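Local coordinates for protein Ton_1535 (Thermococcus onnurineus, PDB 3ZPJ) that is of unknown function but folds as an alpha-solenoid of stacked helices, whose regular winding is interrupted by a left-handed helical turn, at residues A[35-40]-A[58-63]; A[80-85]-A[124-129]; A[285-290]-A[301-306]. All blocks are in the same frame, centred on the assembly; numbering follows the deposited sequence.

Contact 1: residues A[35-40]-A[58-63]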
# COMPACT_ATOMS: atom_id res chain seq x y z
N VAL A 35 14.50 -14.24 14.30
CA VAL A 35 14.62 -13.66 15.61
C VAL A 35 15.79 -12.69 15.62
O VAL A 35 15.64 -11.53 16.04
CB VAL A 35 14.80 -14.74 16.68
CG1 VAL A 35 15.14 -14.12 18.02
CG2 VAL A 35 13.52 -15.55 16.78
N LEU A 36 16.94 -13.15 15.14
CA LEU A 36 18.15 -12.34 15.18
C LEU A 36 17.90 -11.00 14.50
O LEU A 36 18.18 -9.94 15.06
CB LEU A 36 19.33 -13.07 14.55
CG LEU A 36 19.86 -14.27 15.34
CD1 LEU A 36 20.75 -15.15 14.47
CD2 LEU A 36 20.62 -13.81 16.57
N THR A 37 17.31 -11.05 13.31
CA THR A 37 17.11 -9.84 12.54
C THR A 37 16.07 -8.88 13.13
O THR A 37 16.17 -7.67 12.96
CB THR A 37 16.82 -10.13 11.04
OG1 THR A 37 15.75 -11.06 10.93
CG2 THR A 37 18.04 -10.71 10.36
N LYS A 38 15.09 -9.44 13.84
CA LYS A 38 14.02 -8.65 14.47
C LYS A 38 14.55 -7.91 15.69
O LYS A 38 14.05 -6.85 16.05
CB LYS A 38 12.88 -9.58 14.89
CG LYS A 38 11.54 -8.91 15.10
CD LYS A 38 10.44 -9.96 15.23
CE LYS A 38 10.44 -10.91 14.03
NZ LYS A 38 9.53 -12.07 14.20
N ILE A 39 15.55 -8.49 16.33
CA ILE A 39 16.27 -7.80 17.39
C ILE A 39 17.04 -6.60 16.85
O ILE A 39 16.98 -5.51 17.42
CB ILE A 39 17.24 -8.75 18.06
CG1 ILE A 39 16.47 -9.82 18.83
CG2 ILE A 39 18.19 -7.97 18.97
CD1 ILE A 39 17.33 -10.62 19.76
N VAL A 40 17.77 -6.81 15.76
CA VAL A 40 18.51 -5.74 15.11
C VAL A 40 17.60 -4.60 14.69
O VAL A 40 17.89 -3.43 14.93
CB VAL A 40 19.26 -6.25 13.86
CG1 VAL A 40 19.60 -5.09 12.91
CG2 VAL A 40 20.52 -7.01 14.27
N GLU A 58 26.32 -10.70 11.77
CA GLU A 58 27.30 -11.77 11.57
C GLU A 58 26.76 -13.14 11.97
O GLU A 58 27.02 -14.14 11.30
CB GLU A 58 28.59 -11.50 12.36
CG GLU A 58 29.51 -10.44 11.80
CD GLU A 58 30.74 -10.23 12.69
OE1 GLU A 58 30.70 -10.63 13.88
OE2 GLU A 58 31.76 -9.68 12.20
N ASP A 59 26.02 -13.21 13.08
CA ASP A 59 25.49 -14.49 13.54
C ASP A 59 24.42 -15.01 12.60
O ASP A 59 24.38 -16.20 12.28
CB ASP A 59 24.92 -14.36 14.94
CG ASP A 59 25.99 -14.14 15.97
OD1 ASP A 59 27.17 -14.40 15.67
OD2 ASP A 59 25.63 -13.72 17.09
N ALA A 60 23.57 -14.09 12.17
CA ALA A 60 22.52 -14.39 11.21
C ALA A 60 23.14 -14.81 9.89
O ALA A 60 22.75 -15.83 9.32
CB ALA A 60 21.59 -13.18 11.03
N MET A 61 24.13 -14.05 9.42
CA MET A 61 24.84 -14.39 8.18
C MET A 61 25.49 -15.76 8.29
O MET A 61 25.53 -16.51 7.33
CB MET A 61 25.89 -13.33 7.83
CG MET A 61 25.33 -12.03 7.27
SD MET A 61 26.54 -10.69 7.19
CE MET A 61 25.51 -9.44 6.47
N TYR A 62 26.01 -16.08 9.46
CA TYR A 62 26.68 -17.37 9.66
C TYR A 62 25.68 -18.52 9.58
O TYR A 62 25.96 -19.55 8.97
CB TYR A 62 27.38 -17.38 11.02
CG TYR A 62 27.93 -18.72 11.45
CD1 TYR A 62 28.91 -19.38 10.72
CD2 TYR A 62 27.50 -19.31 12.63
CE1 TYR A 62 29.42 -20.60 11.13
CE2 TYR A 62 28.01 -20.53 13.06
CZ TYR A 62 28.97 -21.17 12.30
OH TYR A 62 29.48 -22.38 12.71
N ILE A 63 24.52 -18.33 10.18
CA ILE A 63 23.48 -19.34 10.14
C ILE A 63 23.01 -19.61 8.70
O ILE A 63 22.86 -20.76 8.29
CB ILE A 63 22.31 -18.96 11.06
CG1 ILE A 63 22.78 -18.98 12.51
CG2 ILE A 63 21.14 -19.91 10.86
CD1 ILE A 63 21.76 -18.53 13.52
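An antiparallel pair of successive helices in the alpha-solenoid, 29-45 and 53-66, meets here through a small apolar seam. The local axes run at 158° to each other and come within 9.6 Å, a spacing that lets one leucine bridge the gap to an alanine. Leu36 does most of the touching. Its CG lies anti to its own carbonyl carbon (chi1 -70°), and the extended second torsion sends CD1 onto the backbone of the facing helix, 3.8 Å from Ala60 CA. The same methyl meets Ile63 tip to tip, Leu36 CD1 to Ile63 CD1 at 3.7 Å, the two chains crossing obliquely. The side chain of Ala60 is no more than its CB, 4.1 Å from Leu36 CD1, so the leucine also reaches the backbone.

Thr37 lies at the margin, its CG2 4.4 Å from Ala60 CB. Its hydroxyl is engaged within its own helix, hydrogen-bonded to Val33 O, so that the threonine brings a methyl rather than a polar atom to this seam. Two successive helices packed antiparallel through apolar side chains, with no hydrogen bond between the two segments, form a helical hairpin, the building element of an alpha-solenoid.

Contact 2: residues A[80-85]-A[124-129]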
# COMPACT_ATOMS: atom_id res chain seq x y z
N ILE A 80 17.80 -11.52 5.75
CA ILE A 80 18.97 -10.69 5.98
C ILE A 80 18.97 -9.47 5.05
O ILE A 80 19.30 -8.36 5.46
CB ILE A 80 20.24 -11.53 5.77
CG1 ILE A 80 20.35 -12.57 6.90
CG2 ILE A 80 21.47 -10.64 5.68
CD1 ILE A 80 21.38 -13.65 6.66
N ALA A 81 18.58 -9.70 3.80
CA ALA A 81 18.60 -8.67 2.77
C ALA A 81 17.66 -7.50 3.06
O ALA A 81 18.05 -6.36 2.90
CB ALA A 81 18.27 -9.26 1.41
N SER A 82 16.43 -7.80 3.46
CA SER A 82 15.48 -6.72 3.72
C SER A 82 15.82 -5.95 4.99
O SER A 82 15.62 -4.74 5.04
CB SER A 82 14.01 -7.20 3.72
OG SER A 82 13.75 -8.15 4.73
N THR A 83 16.40 -6.61 6.00
CA THR A 83 16.78 -5.88 7.21
C THR A 83 17.96 -4.93 6.97
O THR A 83 18.01 -3.83 7.55
CB THR A 83 17.03 -6.82 8.43
OG1 THR A 83 18.32 -7.41 8.34
CG2 THR A 83 16.00 -7.92 8.48
N LEU A 84 18.90 -5.33 6.12
CA LEU A 84 19.99 -4.43 5.73
C LEU A 84 19.42 -3.25 4.99
O LEU A 84 19.85 -2.11 5.20
CB LEU A 84 20.99 -5.13 4.81
CG LEU A 84 21.82 -6.26 5.42
CD1 LEU A 84 22.64 -6.92 4.34
CD2 LEU A 84 22.70 -5.72 6.55
N ALA A 85 18.45 -3.52 4.13
CA ALA A 85 17.82 -2.47 3.33
C ALA A 85 17.05 -1.49 4.20
O ALA A 85 17.10 -0.28 3.97
CB ALA A 85 16.93 -3.08 2.28
N LEU A 124 11.78 -8.04 -0.96
CA LEU A 124 12.17 -6.90 -1.77
C LEU A 124 11.20 -5.73 -1.55
O LEU A 124 11.60 -4.57 -1.54
CB LEU A 124 12.20 -7.28 -3.24
CG LEU A 124 13.47 -7.99 -3.71
CD1 LEU A 124 13.22 -8.60 -5.08
CD2 LEU A 124 14.66 -7.01 -3.75
N ALA A 125 9.92 -6.04 -1.38
CA ALA A 125 8.92 -4.98 -1.14
C ALA A 125 9.07 -4.38 0.24
O ALA A 125 9.05 -3.17 0.38
CB ALA A 125 7.51 -5.50 -1.35
N ILE A 126 9.21 -5.23 1.25
CA ILE A 126 9.49 -4.78 2.62
C ILE A 126 10.73 -3.88 2.64
O ILE A 126 10.78 -2.90 3.38
CB ILE A 126 9.75 -5.98 3.57
CG1 ILE A 126 8.50 -6.83 3.76
CG2 ILE A 126 10.23 -5.52 4.91
CD1 ILE A 126 7.23 -6.06 3.76
N ALA A 127 11.70 -4.22 1.80
CA ALA A 127 12.97 -3.48 1.72
C ALA A 127 12.82 -2.09 1.11
O ALA A 127 13.75 -1.29 1.13
CB ALA A 127 13.95 -4.28 0.88
N GLY A 128 11.65 -1.80 0.56
CA GLY A 128 11.45 -0.54 -0.12
C GLY A 128 11.89 -0.56 -1.58
O GLY A 128 12.27 0.46 -2.12
N TYR A 129 11.81 -1.72 -2.22
CA TYR A 129 12.20 -1.86 -3.63
C TYR A 129 11.03 -2.40 -4.42
O TYR A 129 11.06 -3.52 -4.91
CB TYR A 129 13.38 -2.81 -3.77
CG TYR A 129 14.58 -2.48 -2.92
CD1 TYR A 129 14.92 -1.17 -2.64
CD2 TYR A 129 15.40 -3.48 -2.40
CE1 TYR A 129 16.02 -0.85 -1.88
CE2 TYR A 129 16.50 -3.18 -1.64
CZ TYR A 129 16.81 -1.86 -1.39
OH TYR A 129 17.92 -1.53 -0.63
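Small residues let the end of helix 110-126 approach helix 70-86 closely, with Ser82 CA and Ala127 CA just 4.6 Å apart. The tight part centres on Ala85, whose CB points toward the other segment and meets two groups at once. Ala85 CB lies 3.5 Å from Ala127 CB, methyl against methyl, and 3.4 Å from Tyr129 OH. The tyrosine ring comes to this methyl obliquely, with Ala85 CB 3.9 Å from Tyr129 CZ. One turn before Ala85, Ser82 lets Ala127 CB rest on the helix backbone, 4.0 Å from Ser82 CA. Ser82 OG takes the crowded position between its own N and carbonyl carbon (chi1 63°) and hydrogen-bonds to His123 ND1, a polar link just beside the alanine packing.

The looser side is at Ile126, partly exposed, which adds a marginal touch from CG2 to Ser82 CB at 4.3 Å while the end of its chain leads away. Here the chain also leaves the helix: Gly128, exposed and with positive phi (86°), makes the Schellman turn that delivers Tyr129, N-cap of helix 130-146, back toward Ala85. Around the contact, helix 90-104 covers the tyrosine through Glu90 and Met94, helix 130-146 packs on Leu124 and Ala125, and helices 29-45 and 53-66 flank the far side of helix 70-86 at Ile80 and Thr83.

Contact 3: residues A[285-290]-A[301-306]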
# COMPACT_ATOMS: atom_id res chain seq x y z
N HIS A 285 -7.93 19.40 -7.97
CA HIS A 285 -8.08 18.19 -7.18
C HIS A 285 -9.19 18.35 -6.15
O HIS A 285 -10.04 17.46 -5.98
CB HIS A 285 -6.74 17.85 -6.51
CG HIS A 285 -6.71 16.48 -5.91
ND1 HIS A 285 -7.66 15.52 -6.19
CD2 HIS A 285 -5.84 15.91 -5.04
CE1 HIS A 285 -7.37 14.41 -5.52
NE2 HIS A 285 -6.28 14.62 -4.82
N ILE A 286 -9.20 19.48 -5.46
CA ILE A 286 -10.21 19.74 -4.44
C ILE A 286 -11.60 19.83 -5.07
O ILE A 286 -12.58 19.35 -4.49
CB ILE A 286 -9.86 20.98 -3.62
CG1 ILE A 286 -8.65 20.69 -2.74
CG2 ILE A 286 -11.03 21.42 -2.77
CD1 ILE A 286 -7.99 21.91 -2.15
N ALA A 287 -11.68 20.43 -6.26
CA ALA A 287 -12.94 20.54 -6.99
C ALA A 287 -13.51 19.17 -7.33
O ALA A 287 -14.71 18.92 -7.22
CB ALA A 287 -12.77 21.39 -8.25
N ARG A 288 -12.65 18.25 -7.73
CA ARG A 288 -13.10 16.91 -8.05
C ARG A 288 -13.55 16.22 -6.77
O ARG A 288 -14.62 15.58 -6.74
CB ARG A 288 -11.98 16.14 -8.74
CG ARG A 288 -12.25 14.67 -9.00
CD ARG A 288 -10.91 13.94 -9.10
NE ARG A 288 -9.97 14.71 -9.92
CZ ARG A 288 -8.65 14.76 -9.73
NH1 ARG A 288 -8.09 14.08 -8.74
NH2 ARG A 288 -7.90 15.50 -10.54
N LEU A 289 -12.76 16.35 -5.70
CA LEU A 289 -13.09 15.69 -4.44
C LEU A 289 -14.44 16.15 -3.92
O LEU A 289 -15.27 15.33 -3.56
CB LEU A 289 -12.00 15.92 -3.38
CG LEU A 289 -10.75 15.05 -3.59
CD1 LEU A 289 -9.59 15.52 -2.74
CD2 LEU A 289 -11.08 13.62 -3.27
N LEU A 290 -14.65 17.47 -3.91
CA LEU A 290 -15.90 18.02 -3.41
C LEU A 290 -17.11 17.61 -4.27
O LEU A 290 -18.22 17.43 -3.75
CB LEU A 290 -15.80 19.53 -3.31
CG LEU A 290 -14.84 19.99 -2.22
CD1 LEU A 290 -14.53 21.46 -2.35
CD2 LEU A 290 -15.43 19.68 -0.85
N LYS A 301 -17.23 26.66 -6.05
CA LYS A 301 -16.29 27.73 -5.70
C LYS A 301 -14.92 27.38 -6.25
O LYS A 301 -14.25 28.21 -6.87
CB LYS A 301 -16.15 27.90 -4.19
CG LYS A 301 -17.39 28.30 -3.44
CD LYS A 301 -17.09 28.24 -1.94
CE LYS A 301 -18.29 28.61 -1.12
NZ LYS A 301 -18.89 29.87 -1.63
N PHE A 302 -14.50 26.14 -6.02
CA PHE A 302 -13.19 25.70 -6.49
C PHE A 302 -13.09 25.61 -8.01
O PHE A 302 -12.16 26.17 -8.60
CB PHE A 302 -12.75 24.42 -5.80
CG PHE A 302 -12.24 24.65 -4.42
CD1 PHE A 302 -10.93 25.02 -4.21
CD2 PHE A 302 -13.09 24.56 -3.33
CE1 PHE A 302 -10.45 25.27 -2.94
CE2 PHE A 302 -12.62 24.80 -2.07
CZ PHE A 302 -11.30 25.16 -1.87
N ALA A 303 -14.06 24.96 -8.65
CA ALA A 303 -14.08 24.84 -10.10
C ALA A 303 -13.91 26.19 -10.81
O ALA A 303 -13.17 26.29 -11.79
CB ALA A 303 -15.34 24.14 -10.55
N LYS A 304 -14.57 27.23 -10.31
CA LYS A 304 -14.47 28.53 -10.94
C LYS A 304 -13.08 29.19 -10.80
O LYS A 304 -12.81 30.20 -11.44
CB LYS A 304 -15.57 29.47 -10.43
CG LYS A 304 -16.97 28.91 -10.63
CD LYS A 304 -18.01 30.02 -10.74
CE LYS A 304 -18.95 30.01 -9.55
NZ LYS A 304 -20.29 30.54 -9.91
N GLU A 305 -12.21 28.62 -9.97
CA GLU A 305 -10.88 29.19 -9.77
C GLU A 305 -9.80 28.42 -10.51
O GLU A 305 -8.64 28.82 -10.48
CB GLU A 305 -10.52 29.27 -8.28
CG GLU A 305 -11.18 30.41 -7.52
CD GLU A 305 -10.59 31.78 -7.86
OE1 GLU A 305 -9.44 32.07 -7.44
OE2 GLU A 305 -11.27 32.57 -8.55
N ILE A 306 -10.19 27.32 -11.15
CA ILE A 306 -9.27 26.56 -11.99
C ILE A 306 -8.82 27.41 -13.17
O ILE A 306 -9.64 27.89 -13.96
CB ILE A 306 -9.93 25.28 -12.52
CG1 ILE A 306 -10.33 24.37 -11.36
CG2 ILE A 306 -8.99 24.56 -13.48
CD1 ILE A 306 -11.27 23.25 -11.78
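Phe302 stands with one ring face turned to helix 280-293, and the contact is organised around that face. Ile286 supplies the methyl that fills it: CG2 sits 3.6 Å from the ring centroid and only 2° off the ring normal, a nearly ideal CH-pi contact. All six ring carbons are therefore almost equally far from this one methyl. The isoleucine reaches the spot because CG2 is anti to its backbone N, while CG1 occupies the position beside that N (chi1 -70°).

Leu290, one turn further along the same helix, approaches differently. Its CD1 comes obliquely to one corner of the ring, 3.6 Å from Phe302 CD2, so Ile286 takes the centre of the face and Leu290 the CD2-CE2 side. The phenylalanine holds this pose with CG anti to the carbonyl carbon and the ring plane standing nearly perpendicular to the plane through CA, CB and CG (chi2 -84°). Replacing it by an alanine would remove the ring face and would probably leave Ile286 CG2 and Leu290 CD1 without their main partner across this contact.

At the root of the ring, Ala287 packs against Phe302, CB to CB at 3.9 Å, and its methyl also lies 3.8 Å from Ala303 N. Ala287, with a single methyl, allows this close backbone approach, Ala287 CA and Phe302 CA lying 5.2 Å apart. Ile306 completes the side with CD1 at 4.3 Å from Ala287 CB, brought round by the type I turn from Ala303 to Ile306. Helix 240-256 backs helix 280-293 through Ile245, which touches Ile286, and Leu252, which touches Leu289; helix 309-325 packs on Ala303 and Ile306 through Ala315.

How the contacts relate
Contacts 1 and 3 are buried, whereas contact 2 lies nearer the surface although closer to the centre of the chain. No two contacts share a helix, but helix 53-66 of contact 1 and helix 70-86 of contact 2 follow each other in the chain. Their centres are about 14 Å apart, and Thr37 packs on Thr83, CB to CG2 at 3.5 Å. Contact 3 belongs to the other end of the solenoid, its centre about 53 Å from that of contact 1. Each joins helices without a hydrogen bond across its segments, but the means differ: leucine on alanine in contact 1, alanine methyls and a tyrosine at a helix end in contact 2, and a methyl centred on an aromatic face in contact 3.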